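Local atomic coordinates of serine racemase (Enterococcus faecalis, PDB entry 4ECL), a protein that belongs to the alanine racemase family, its cytoplasmic part joining a TIM-barrel domain to a mainly beta-strand C-terminal domain. Residues Pro243-Ile254 / Val327-Lys338; Arg273-Tyr284 / Ile312-Asp323. All coordinates share one frame; numbering follows the deposited sequence.

Contact 1 of 2, residues Pro243-Ile254 / Val327-Lys338; sequences PVLSLKAKVVLI and VKTGSIATLIGK
Leu247 and Ile336 meet CB to CB at 3.8 Å where two antiparallel strands of the C-terminal beta domain are joined through a classic beta bulge. Leu335 and Ile336 both face Leu247, and its carbonyl oxygen takes two N-H groups: that of Leu335 at 2.7 Å, nearly in line with the C=O bond, and that of Ile336, longer and on a lone pair. Branched aliphatic residues suit this buried face. Leu247 holds CG anti to its own N (chi1 176°), which carries CD2 against CB of Leu335, while CD1 of Leu335 reaches CB of Ala249, a residue small enough to let the leucine approach. Leu9 of strand 7-11 and Phe288 extend the same apolar layer. Just past strand 245-250, Val251 N donates to Ser331 O and its O accepts from Gly330 N, closing the ladder at the type II turn Lys328-Ser331; Gly330 takes the positive phi common at the third position of such a turn.

The other face, with Lys248, Lys250, Ile332 and Thr334, is looser; Thr334 is buried, but the other three are at least partly open to solvent. Long aliphatic chains with charged ends fit there: Lys250 runs extended beside Ile332, its CE 3.8 Å from Ile332 CG1. Lys248 instead bends at chi2 (-86°) and lies alongside Thr334, pointing the same way. With the chain so placed, the ammonium NZ of Lys248 donates to Thr334 OG1 at 3.0 Å.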
loop_
_atom_site.group_PDB
_atom_site.type_symbol
_atom_site.label_atom_id
_atom_site.label_comp_id
_atom_site.label_asym_id
_atom_site.label_seq_id
_atom_site.Cartn_x
_atom_site.Cartn_y
_atom_site.Cartn_z
ATOM N N PRO A 243 5.284 -21.573 0.665
ATOM C CA PRO A 243 5.196 -20.126 0.402
ATOM C C PRO A 243 5.469 -19.791 -1.061
ATOM O O PRO A 243 6.430 -20.294 -1.656
ATOM C CB PRO A 243 6.298 -19.532 1.291
ATOM C CG PRO A 243 7.255 -20.663 1.539
ATOM C CD PRO A 243 6.394 -21.902 1.576
ATOM N N VAL A 244 4.609 -18.958 -1.632
ATOM C CA VAL A 244 4.701 -18.591 -3.039
ATOM C C VAL A 244 5.508 -17.303 -3.259
ATOM O O VAL A 244 6.238 -17.171 -4.254
ATOM C CB VAL A 244 3.288 -18.440 -3.647
ATOM C CG1 VAL A 244 3.354 -17.899 -5.075
ATOM C CG2 VAL A 244 2.551 -19.781 -3.606
ATOM N N LEU A 245 5.380 -16.359 -2.326
ATOM C CA LEU A 245 5.964 -15.030 -2.515
ATOM C C LEU A 245 7.309 -14.827 -1.832
ATOM O O LEU A 245 7.482 -15.167 -0.661
ATOM C CB LEU A 245 4.983 -13.952 -2.037
ATOM C CG LEU A 245 5.382 -12.476 -2.152
ATOM C CD1 LEU A 245 4.147 -11.619 -2.404
ATOM C CD2 LEU A 245 6.111 -11.994 -0.889
ATOM N N SER A 246 8.248 -14.228 -2.558
ATOM C CA SER A 246 9.450 -13.688 -1.939
ATOM C C SER A 246 9.553 -12.201 -2.221
ATOM O O SER A 246 9.120 -11.744 -3.276
ATOM C CB SER A 246 10.698 -14.381 -2.483
ATOM O OG SER A 246 10.817 -15.666 -1.926
ATOM N N LEU A 247 10.137 -11.461 -1.281
ATOM C CA LEU A 247 10.413 -10.028 -1.458
ATOM C C LEU A 247 11.918 -9.747 -1.412
ATOM O O LEU A 247 12.595 -10.078 -0.428
ATOM C CB LEU A 247 9.705 -9.209 -0.386
ATOM C CG LEU A 247 9.962 -7.692 -0.363
ATOM C CD1 LEU A 247 9.459 -7.017 -1.629
ATOM C CD2 LEU A 247 9.345 -7.067 0.876
ATOM N N LYS A 248 12.433 -9.117 -2.468
ATOM C CA LYS A 248 13.883 -8.991 -2.659
ATOM C C LYS A 248 14.283 -7.553 -2.967
ATOM O O LYS A 248 13.483 -6.776 -3.486
ATOM C CB LYS A 248 14.341 -9.856 -3.829
ATOM C CG LYS A 248 13.879 -11.291 -3.799
ATOM C CD LYS A 248 14.808 -12.167 -3.000
ATOM C CE LYS A 248 14.464 -13.627 -3.234
ATOM N NZ LYS A 248 15.409 -14.557 -2.575
ATOM N N ALA A 249 15.533 -7.213 -2.667
ATOM C CA ALA A 249 16.067 -5.892 -3.011
ATOM C C ALA A 249 17.590 -5.935 -3.101
ATOM O O ALA A 249 18.239 -6.635 -2.319
ATOM C CB ALA A 249 15.608 -4.836 -1.999
ATOM N N LYS A 250 18.153 -5.201 -4.060
ATOM C CA LYS A 250 19.604 -5.184 -4.274
ATOM C C LYS A 250 20.315 -4.006 -3.619
ATOM O O LYS A 250 19.905 -2.858 -3.794
ATOM C CB LYS A 250 19.925 -5.241 -5.773
ATOM C CG LYS A 250 19.747 -6.657 -6.337
ATOM C CD LYS A 250 19.792 -6.680 -7.849
ATOM C CE LYS A 250 19.505 -8.077 -8.379
ATOM N NZ LYS A 250 19.585 -8.116 -9.865
ATOM N N VAL A 251 21.379 -4.305 -2.868
ATOM C CA VAL A 251 22.204 -3.286 -2.215
ATOM C C VAL A 251 22.719 -2.245 -3.210
ATOM O O VAL A 251 23.242 -2.584 -4.271
ATOM C CB VAL A 251 23.442 -3.909 -1.516
ATOM C CG1 VAL A 251 24.269 -2.829 -0.863
ATOM C CG2 VAL A 251 23.024 -4.971 -0.495
ATOM N N VAL A 252 22.561 -0.972 -2.866
ATOM C CA VAL A 252 22.981 0.101 -3.759
ATOM C C VAL A 252 24.194 0.838 -3.224
ATOM O O VAL A 252 24.817 1.617 -3.943
ATOM C CB VAL A 252 21.849 1.121 -3.971
ATOM C CG1 VAL A 252 20.700 0.465 -4.709
ATOM C CG2 VAL A 252 21.394 1.672 -2.630
ATOM N N LEU A 253 24.523 0.593 -1.958
ATOM C CA LEU A 253 25.675 1.228 -1.336
ATOM C C LEU A 253 26.078 0.537 -0.041
ATOM O O LEU A 253 25.230 0.037 0.693
ATOM C CB LEU A 253 25.398 2.704 -1.033
ATOM C CG LEU A 253 26.672 3.384 -0.522
ATOM C CD1 LEU A 253 27.646 3.519 -1.684
ATOM C CD2 LEU A 253 26.423 4.708 0.168
ATOM N N ILE A 254 27.382 0.522 0.229
ATOM C CA ILE A 254 27.898 0.055 1.507
ATOM C C ILE A 254 28.661 1.204 2.129
ATOM O O ILE A 254 29.397 1.889 1.450
ATOM C CB ILE A 254 28.784 -1.202 1.360
ATOM C CG1 ILE A 254 27.928 -2.406 0.957
ATOM C CG2 ILE A 254 29.484 -1.533 2.664
ATOM C CD1 ILE A 254 28.260 -2.953 -0.408
ATOM N N VAL A 327 29.111 -9.058 0.980
ATOM C CA VAL A 327 28.097 -8.077 0.615
ATOM C C VAL A 327 28.664 -7.004 -0.306
ATOM O O VAL A 327 29.600 -6.295 0.059
ATOM C CB VAL A 327 27.508 -7.373 1.844
ATOM C CG1 VAL A 327 26.379 -6.453 1.414
ATOM C CG2 VAL A 327 27.007 -8.384 2.844
ATOM N N LYS A 328 28.088 -6.880 -1.497
ATOM C CA LYS A 328 28.537 -5.868 -2.436
ATOM C C LYS A 328 27.353 -5.121 -3.037
ATOM O O LYS A 328 26.210 -5.529 -2.867
ATOM C CB LYS A 328 29.399 -6.502 -3.529
ATOM C CG LYS A 328 28.753 -7.677 -4.258
ATOM C CD LYS A 328 29.825 -8.704 -4.646
ATOM C CE LYS A 328 29.256 -9.864 -5.457
ATOM N NZ LYS A 328 29.181 -9.537 -6.912
ATOM N N THR A 329 27.637 -4.010 -3.704
ATOM C CA THR A 329 26.647 -3.353 -4.540
ATOM C C THR A 329 26.123 -4.397 -5.505
ATOM O O THR A 329 26.896 -5.005 -6.248
ATOM C CB THR A 329 27.268 -2.207 -5.358
ATOM O OG1 THR A 329 27.658 -1.143 -4.481
ATOM C CG2 THR A 329 26.267 -1.685 -6.388
ATOM N N GLY A 330 24.814 -4.628 -5.467
ATOM C CA GLY A 330 24.207 -5.621 -6.326
ATOM C C GLY A 330 23.826 -6.887 -5.586
ATOM O O GLY A 330 23.116 -7.721 -6.132
ATOM N N SER A 331 24.300 -7.041 -4.353
ATOM C CA SER A 331 23.931 -8.203 -3.548
ATOM C C SER A 331 22.439 -8.193 -3.289
ATOM O O SER A 331 21.850 -7.149 -2.991
ATOM C CB SER A 331 24.678 -8.237 -2.215
ATOM O OG SER A 331 26.041 -8.570 -2.406
ATOM N N ILE A 332 21.839 -9.370 -3.411
ATOM C CA ILE A 332 20.423 -9.544 -3.203
ATOM C C ILE A 332 20.117 -9.709 -1.723
ATOM O O ILE A 332 20.628 -10.612 -1.070
ATOM C CB ILE A 332 19.907 -10.753 -3.983
ATOM C CG1 ILE A 332 20.024 -10.476 -5.482
ATOM C CG2 ILE A 332 18.445 -11.039 -3.627
ATOM C CD1 ILE A 332 19.928 -11.716 -6.334
ATOM N N ALA A 333 19.281 -8.818 -1.204
ATOM C CA ALA A 333 18.737 -8.970 0.135
ATOM C C ALA A 333 17.338 -9.595 0.046
ATOM O O ALA A 333 16.510 -9.175 -0.761
ATOM C CB ALA A 333 18.658 -7.615 0.833
ATOM N N THR A 334 17.084 -10.584 0.894
ATOM C CA THR A 334 15.792 -11.252 0.950
ATOM C C THR A 334 15.037 -10.735 2.173
ATOM O O THR A 334 15.450 -10.977 3.308
ATOM C CB THR A 334 15.997 -12.779 1.016
ATOM O OG1 THR A 334 16.578 -13.214 -0.216
ATOM C CG2 THR A 334 14.684 -13.512 1.226
ATOM N N LEU A 335 13.965 -9.983 1.944
ATOM C CA LEU A 335 13.191 -9.419 3.046
ATOM C C LEU A 335 12.066 -10.364 3.450
ATOM O O LEU A 335 11.607 -10.367 4.597
ATOM C CB LEU A 335 12.620 -8.044 2.668
ATOM C CG LEU A 335 13.645 -6.946 2.371
ATOM C CD1 LEU A 335 14.136 -7.005 0.917
ATOM C CD2 LEU A 335 13.084 -5.566 2.699
ATOM N N ILE A 336 11.617 -11.150 2.483
ATOM C CA ILE A 336 10.662 -12.220 2.729
ATOM C C ILE A 336 11.103 -13.349 1.830
ATOM O O ILE A 336 11.271 -13.136 0.626
ATOM C CB ILE A 336 9.219 -11.828 2.330
ATOM C CG1 ILE A 336 8.666 -10.732 3.242
ATOM C CG2 ILE A 336 8.300 -13.055 2.387
ATOM C CD1 ILE A 336 7.296 -10.216 2.814
ATOM N N GLY A 337 11.307 -14.536 2.400
ATOM C CA GLY A 337 11.753 -15.676 1.618
ATOM C C GLY A 337 12.955 -16.421 2.186
ATOM O O GLY A 337 13.306 -16.260 3.358
ATOM N N LYS A 338 13.585 -17.242 1.346
ATOM C CA LYS A 338 14.703 -18.099 1.768
ATOM C C LYS A 338 16.023 -17.658 1.166
ATOM O O LYS A 338 16.077 -17.180 0.030
ATOM C CB LYS A 338 14.482 -19.558 1.349
ATOM C CG LYS A 338 13.261 -20.233 1.909
ATOM C CD LYS A 338 13.211 -21.693 1.443
ATOM C CE LYS A 338 11.804 -22.303 1.570
ATOM N NZ LYS A 338 10.818 -21.695 0.621
HETATM O O HOH W 1 12.117 -17.969 -0.538
#

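Contact 2 of 2, residues Arg273-Tyr284 / Ile312-Asp323; sequences RDSLIAILPIGY and ICMDQLAVDVTD
Ala278 and Val319 form a hydrogen-bonded pair at the heart of an antiparallel ladder in the C-terminal beta domain, each N giving a 2.9 Å bond to the other's O. Leu280 and Leu317 repeat the pattern two residues along. On the face of Ala278 and Leu280, the alanine methyl touches both Val319 CG2 and Val321 CG1, and Leu280 CD1 meets Leu317 CD1 at 3.9 Å. On the face of Ile277 and Ile279, CG2 of Ile277 and CD1 of Ile279 both lean on the small CB of Ala318.

At the tyrosine end the strands give way to tightly packed loops. CA of Met314, a selenomethionine, lies over the centre of the Tyr284 ring in a CH-pi contact, 3.5 Å from the centroid, while Ile312 O approaches the ring edge in its plane. Tyr284 N is tied to Cys313 O, and Gly283, having no side chain, lets the backbones of Cys313 and Met314 come close. Farther out, Asp315 forms a salt bridge with Arg367, and Met314 packs on Lys38 of the second subunit.

At the opposite end Thr322 replaces a backbone partner: its OG1 accepts from Leu276 N at 3.1 Å. Asp320 positions that hydroxyl: OD1 accepts from the N of Thr322, which makes an Asx turn, and also from its OG1, a task suited to a short carboxylate. Outermost is the Arg273 guanidinium, poorly ordered, with Thr322 CG2 over one face. Its plane stands 82° from the Asp323 carboxylate, and in their salt bridge NH2 donates to Asp323 OD2 at 3.0 Å.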
loop_
_atom_site.group_PDB
_atom_site.type_symbol
_atom_site.label_atom_id
_atom_site.label_comp_id
_atom_site.label_asym_id
_atom_site.label_seq_id
_atom_site.Cartn_x
_atom_site.Cartn_y
_atom_site.Cartn_z
ATOM N N ARG A 273 29.987 -0.113 17.668
ATOM C CA ARG A 273 31.271 -0.513 17.115
ATOM C C ARG A 273 31.404 0.060 15.711
ATOM O O ARG A 273 30.434 0.585 15.155
ATOM C CB ARG A 273 31.362 -2.036 17.064
ATOM C CG ARG A 273 30.293 -2.695 16.198
ATOM C CD ARG A 273 30.419 -4.209 16.261
ATOM N NE ARG A 273 29.569 -4.884 15.287
ATOM C CZ ARG A 273 29.533 -6.204 15.124
ATOM N NH1 ARG A 273 30.299 -6.985 15.876
ATOM N NH2 ARG A 273 28.732 -6.741 14.212
ATOM N N ASP A 274 32.600 -0.031 15.139
ATOM C CA ASP A 274 32.783 0.375 13.750
ATOM C C ASP A 274 32.015 -0.592 12.866
ATOM O O ASP A 274 32.209 -1.808 12.944
ATOM C CB ASP A 274 34.262 0.396 13.375
ATOM C CG ASP A 274 35.001 1.556 14.004
ATOM O OD1 ASP A 274 34.489 2.120 14.997
ATOM O OD2 ASP A 274 36.095 1.900 13.510
ATOM N N SER A 275 31.136 -0.053 12.032
ATOM C CA SER A 275 30.173 -0.895 11.342
ATOM C C SER A 275 30.173 -0.732 9.830
ATOM O O SER A 275 30.685 0.253 9.286
ATOM C CB SER A 275 28.762 -0.630 11.880
ATOM O OG SER A 275 28.697 -0.858 13.276
ATOM N N LEU A 276 29.592 -1.723 9.165
ATOM C CA LEU A 276 29.307 -1.649 7.746
ATOM C C LEU A 276 27.795 -1.629 7.556
ATOM O O LEU A 276 27.075 -2.468 8.114
ATOM C CB LEU A 276 29.902 -2.845 7.013
ATOM C CG LEU A 276 31.397 -2.759 6.732
ATOM C CD1 LEU A 276 31.893 -4.080 6.144
ATOM C CD2 LEU A 276 31.671 -1.604 5.790
ATOM N N ILE A 277 27.323 -0.675 6.762
ATOM C CA ILE A 277 25.893 -0.530 6.496
ATOM C C ILE A 277 25.585 -0.731 5.020
ATOM O O ILE A 277 26.235 -0.137 4.160
ATOM C CB ILE A 277 25.393 0.873 6.930
ATOM C CG1 ILE A 277 25.343 0.966 8.453
ATOM C CG2 ILE A 277 24.027 1.183 6.338
ATOM C CD1 ILE A 277 24.656 -0.210 9.096
ATOM N N ALA A 278 24.596 -1.563 4.721
ATOM C CA ALA A 278 24.147 -1.689 3.346
ATOM C C ALA A 278 22.861 -0.912 3.161
ATOM O O ALA A 278 21.944 -0.986 3.984
ATOM C CB ALA A 278 23.950 -3.139 2.965
ATOM N N ILE A 279 22.783 -0.168 2.070
ATOM C CA ILE A 279 21.573 0.581 1.778
ATOM C C ILE A 279 20.748 -0.177 0.751
ATOM O O ILE A 279 21.256 -0.531 -0.317
ATOM C CB ILE A 279 21.906 1.987 1.252
ATOM C CG1 ILE A 279 22.799 2.723 2.257
ATOM C CG2 ILE A 279 20.639 2.768 0.993
ATOM C CD1 ILE A 279 22.139 2.926 3.610
ATOM N N LEU A 280 19.487 -0.429 1.092
ATOM C CA LEU A 280 18.534 -1.095 0.206
ATOM C C LEU A 280 17.513 -0.091 -0.324
ATOM O O LEU A 280 16.973 0.715 0.430
ATOM C CB LEU A 280 17.802 -2.203 0.956
ATOM C CG LEU A 280 18.646 -3.364 1.490
ATOM C CD1 LEU A 280 17.777 -4.352 2.243
ATOM C CD2 LEU A 280 19.386 -4.065 0.357
ATOM N N PRO A 281 17.235 -0.147 -1.627
ATOM C CA PRO A 281 16.338 0.794 -2.296
ATOM C C PRO A 281 14.905 0.309 -2.189
ATOM O O PRO A 281 14.212 0.165 -3.194
ATOM C CB PRO A 281 16.811 0.723 -3.742
ATOM C CG PRO A 281 17.223 -0.724 -3.893
ATOM C CD PRO A 281 17.778 -1.146 -2.559
ATOM N N ILE A 282 14.480 0.016 -0.966
ATOM C CA ILE A 282 13.093 -0.319 -0.701
ATOM C C ILE A 282 12.651 0.366 0.583
ATOM O O ILE A 282 13.392 0.402 1.570
ATOM C CB ILE A 282 12.863 -1.833 -0.592
ATOM C CG1 ILE A 282 11.369 -2.139 -0.457
ATOM C CG2 ILE A 282 13.616 -2.426 0.595
ATOM C CD1 ILE A 282 11.094 -3.661 -0.355
ATOM N N GLY A 283 11.449 0.935 0.558
ATOM C CA GLY A 283 10.930 1.635 1.717
ATOM C C GLY A 283 9.465 1.342 1.985
ATOM O O GLY A 283 8.896 0.390 1.432
ATOM N N TYR A 284 8.837 2.164 2.826
ATOM C CA TYR A 284 7.451 1.885 3.198
ATOM C C TYR A 284 6.472 2.126 2.047
ATOM O O TYR A 284 5.459 1.454 1.955
ATOM C CB TYR A 284 7.037 2.571 4.506
ATOM C CG TYR A 284 7.254 4.072 4.573
ATOM C CD1 TYR A 284 6.431 4.950 3.873
ATOM C CD2 TYR A 284 8.247 4.611 5.381
ATOM C CE1 TYR A 284 6.616 6.325 3.949
ATOM C CE2 TYR A 284 8.439 5.986 5.468
ATOM C CZ TYR A 284 7.623 6.836 4.749
ATOM O OH TYR A 284 7.816 8.187 4.829
ATOM N N ILE A 312 12.863 3.239 8.817
ATOM C CA ILE A 312 12.617 2.892 7.427
ATOM C C ILE A 312 12.077 4.112 6.699
ATOM O O ILE A 312 11.165 4.765 7.178
ATOM C CB ILE A 312 11.618 1.732 7.310
ATOM C CG1 ILE A 312 12.195 0.480 7.979
ATOM C CG2 ILE A 312 11.286 1.465 5.847
ATOM C CD1 ILE A 312 11.293 -0.742 7.911
ATOM N N CYS A 313 12.653 4.442 5.553
ATOM C CA CYS A 313 12.201 5.621 4.833
ATOM C C CYS A 313 11.179 5.253 3.782
ATOM O O CYS A 313 10.782 4.102 3.660
ATOM C CB CYS A 313 13.382 6.368 4.196
ATOM S SG CYS A 313 14.582 6.898 5.422
HETATM N N MSE A 314 10.741 6.251 3.033
HETATM C CA MSE A 314 9.697 6.055 2.047
HETATM C C MSE A 314 10.168 5.177 0.898
HETATM O O MSE A 314 9.404 4.349 0.396
HETATM C CB MSE A 314 9.202 7.408 1.542
HETATM C CG MSE A 314 8.227 7.336 0.399
HETATM SE SE MSE A 314 7.285 9.017 0.304
HETATM C CE MSE A 314 6.872 9.043 -1.508
ATOM N N ASP A 315 11.428 5.338 0.496
ATOM C CA ASP A 315 11.955 4.562 -0.629
ATOM C C ASP A 315 13.259 3.798 -0.371
ATOM O O ASP A 315 13.814 3.208 -1.300
ATOM C CB ASP A 315 12.148 5.465 -1.846
ATOM C CG ASP A 315 11.184 6.628 -1.860
ATOM O OD1 ASP A 315 9.992 6.414 -2.196
ATOM O OD2 ASP A 315 11.625 7.753 -1.531
ATOM N N GLN A 316 13.760 3.815 0.861
ATOM C CA GLN A 316 15.021 3.143 1.154
ATOM C C GLN A 316 15.104 2.815 2.626
ATOM O O GLN A 316 14.364 3.385 3.431
ATOM C CB GLN A 316 16.226 4.032 0.781
ATOM C CG GLN A 316 16.360 5.286 1.659
ATOM C CD GLN A 316 17.686 6.029 1.475
ATOM O OE1 GLN A 316 18.711 5.426 1.174
ATOM N NE2 GLN A 316 17.662 7.342 1.665
ATOM N N LEU A 317 16.016 1.909 2.966
ATOM C CA LEU A 317 16.327 1.588 4.355
ATOM C C LEU A 317 17.773 1.095 4.476
ATOM O O LEU A 317 18.475 0.956 3.468
ATOM C CB LEU A 317 15.335 0.563 4.926
ATOM C CG LEU A 317 15.168 -0.821 4.301
ATOM C CD1 LEU A 317 16.233 -1.799 4.809
ATOM C CD2 LEU A 317 13.782 -1.334 4.613
ATOM N N ALA A 318 18.214 0.848 5.707
ATOM C CA ALA A 318 19.590 0.461 5.964
ATOM C C ALA A 318 19.685 -0.813 6.810
ATOM O O ALA A 318 18.919 -1.001 7.757
ATOM C CB ALA A 318 20.326 1.601 6.645
ATOM N N VAL A 319 20.628 -1.686 6.475
ATOM C CA VAL A 319 20.847 -2.883 7.283
ATOM C C VAL A 319 22.303 -3.041 7.680
ATOM O O VAL A 319 23.210 -2.494 7.041
ATOM C CB VAL A 319 20.363 -4.162 6.589
ATOM C CG1 VAL A 319 18.839 -4.125 6.397
ATOM C CG2 VAL A 319 21.071 -4.344 5.273
ATOM N N ASP A 320 22.518 -3.798 8.748
ATOM C CA ASP A 320 23.841 -3.961 9.335
ATOM C C ASP A 320 24.526 -5.180 8.734
ATOM O O ASP A 320 24.075 -6.301 8.929
ATOM C CB ASP A 320 23.668 -4.157 10.836
ATOM C CG ASP A 320 24.949 -3.976 11.603
ATOM O OD1 ASP A 320 26.037 -4.030 10.990
ATOM O OD2 ASP A 320 24.858 -3.783 12.833
ATOM N N VAL A 321 25.612 -4.972 8.000
ATOM C CA VAL A 321 26.336 -6.099 7.402
ATOM C C VAL A 321 27.749 -6.243 7.959
ATOM O O VAL A 321 28.617 -6.846 7.324
ATOM C CB VAL A 321 26.355 -6.025 5.855
ATOM C CG1 VAL A 321 24.939 -6.212 5.307
ATOM C CG2 VAL A 321 26.940 -4.709 5.383
ATOM N N THR A 322 27.955 -5.701 9.158
ATOM C CA THR A 322 29.250 -5.746 9.830
ATOM C C THR A 322 29.836 -7.163 9.888
ATOM O O THR A 322 31.049 -7.347 9.773
ATOM C CB THR A 322 29.164 -5.157 11.259
ATOM O OG1 THR A 322 28.543 -3.866 11.214
ATOM C CG2 THR A 322 30.559 -5.016 11.874
ATOM N N ASP A 323 28.974 -8.163 10.042
ATOM C CA ASP A 323 29.436 -9.544 10.160
ATOM C C ASP A 323 29.138 -10.387 8.917
ATOM O O ASP A 323 29.024 -11.610 9.008
ATOM C CB ASP A 323 28.815 -10.217 11.389
ATOM C CG ASP A 323 29.009 -9.410 12.661
ATOM O OD1 ASP A 323 29.947 -8.596 12.718
ATOM O OD2 ASP A 323 28.214 -9.589 13.608
#

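In the fold
Contacts 1 and 2 are neighbouring parts of one mixed sheet, their centres about 12 Å apart. Strand 245-257 of contact 1 runs antiparallel to strand 275-280 of contact 2, and the seam is probably hydrogen-bonded from Leu253 O to Ile279 N (2.8 Å) and from Val252 N to Ile279 O (2.9 Å). Ala333 CB also packs on Leu280 CD2 at 3.7 Å, joining the apolar faces of the two ladders. In sequence, both segments of contact 2 fall between those of contact 1. Each contact also reaches the second subunit: Val252 and Thr329 pack on its Tyr86, whereas Tyr284 packs on its Asn358 and Gln316 on its Arg132.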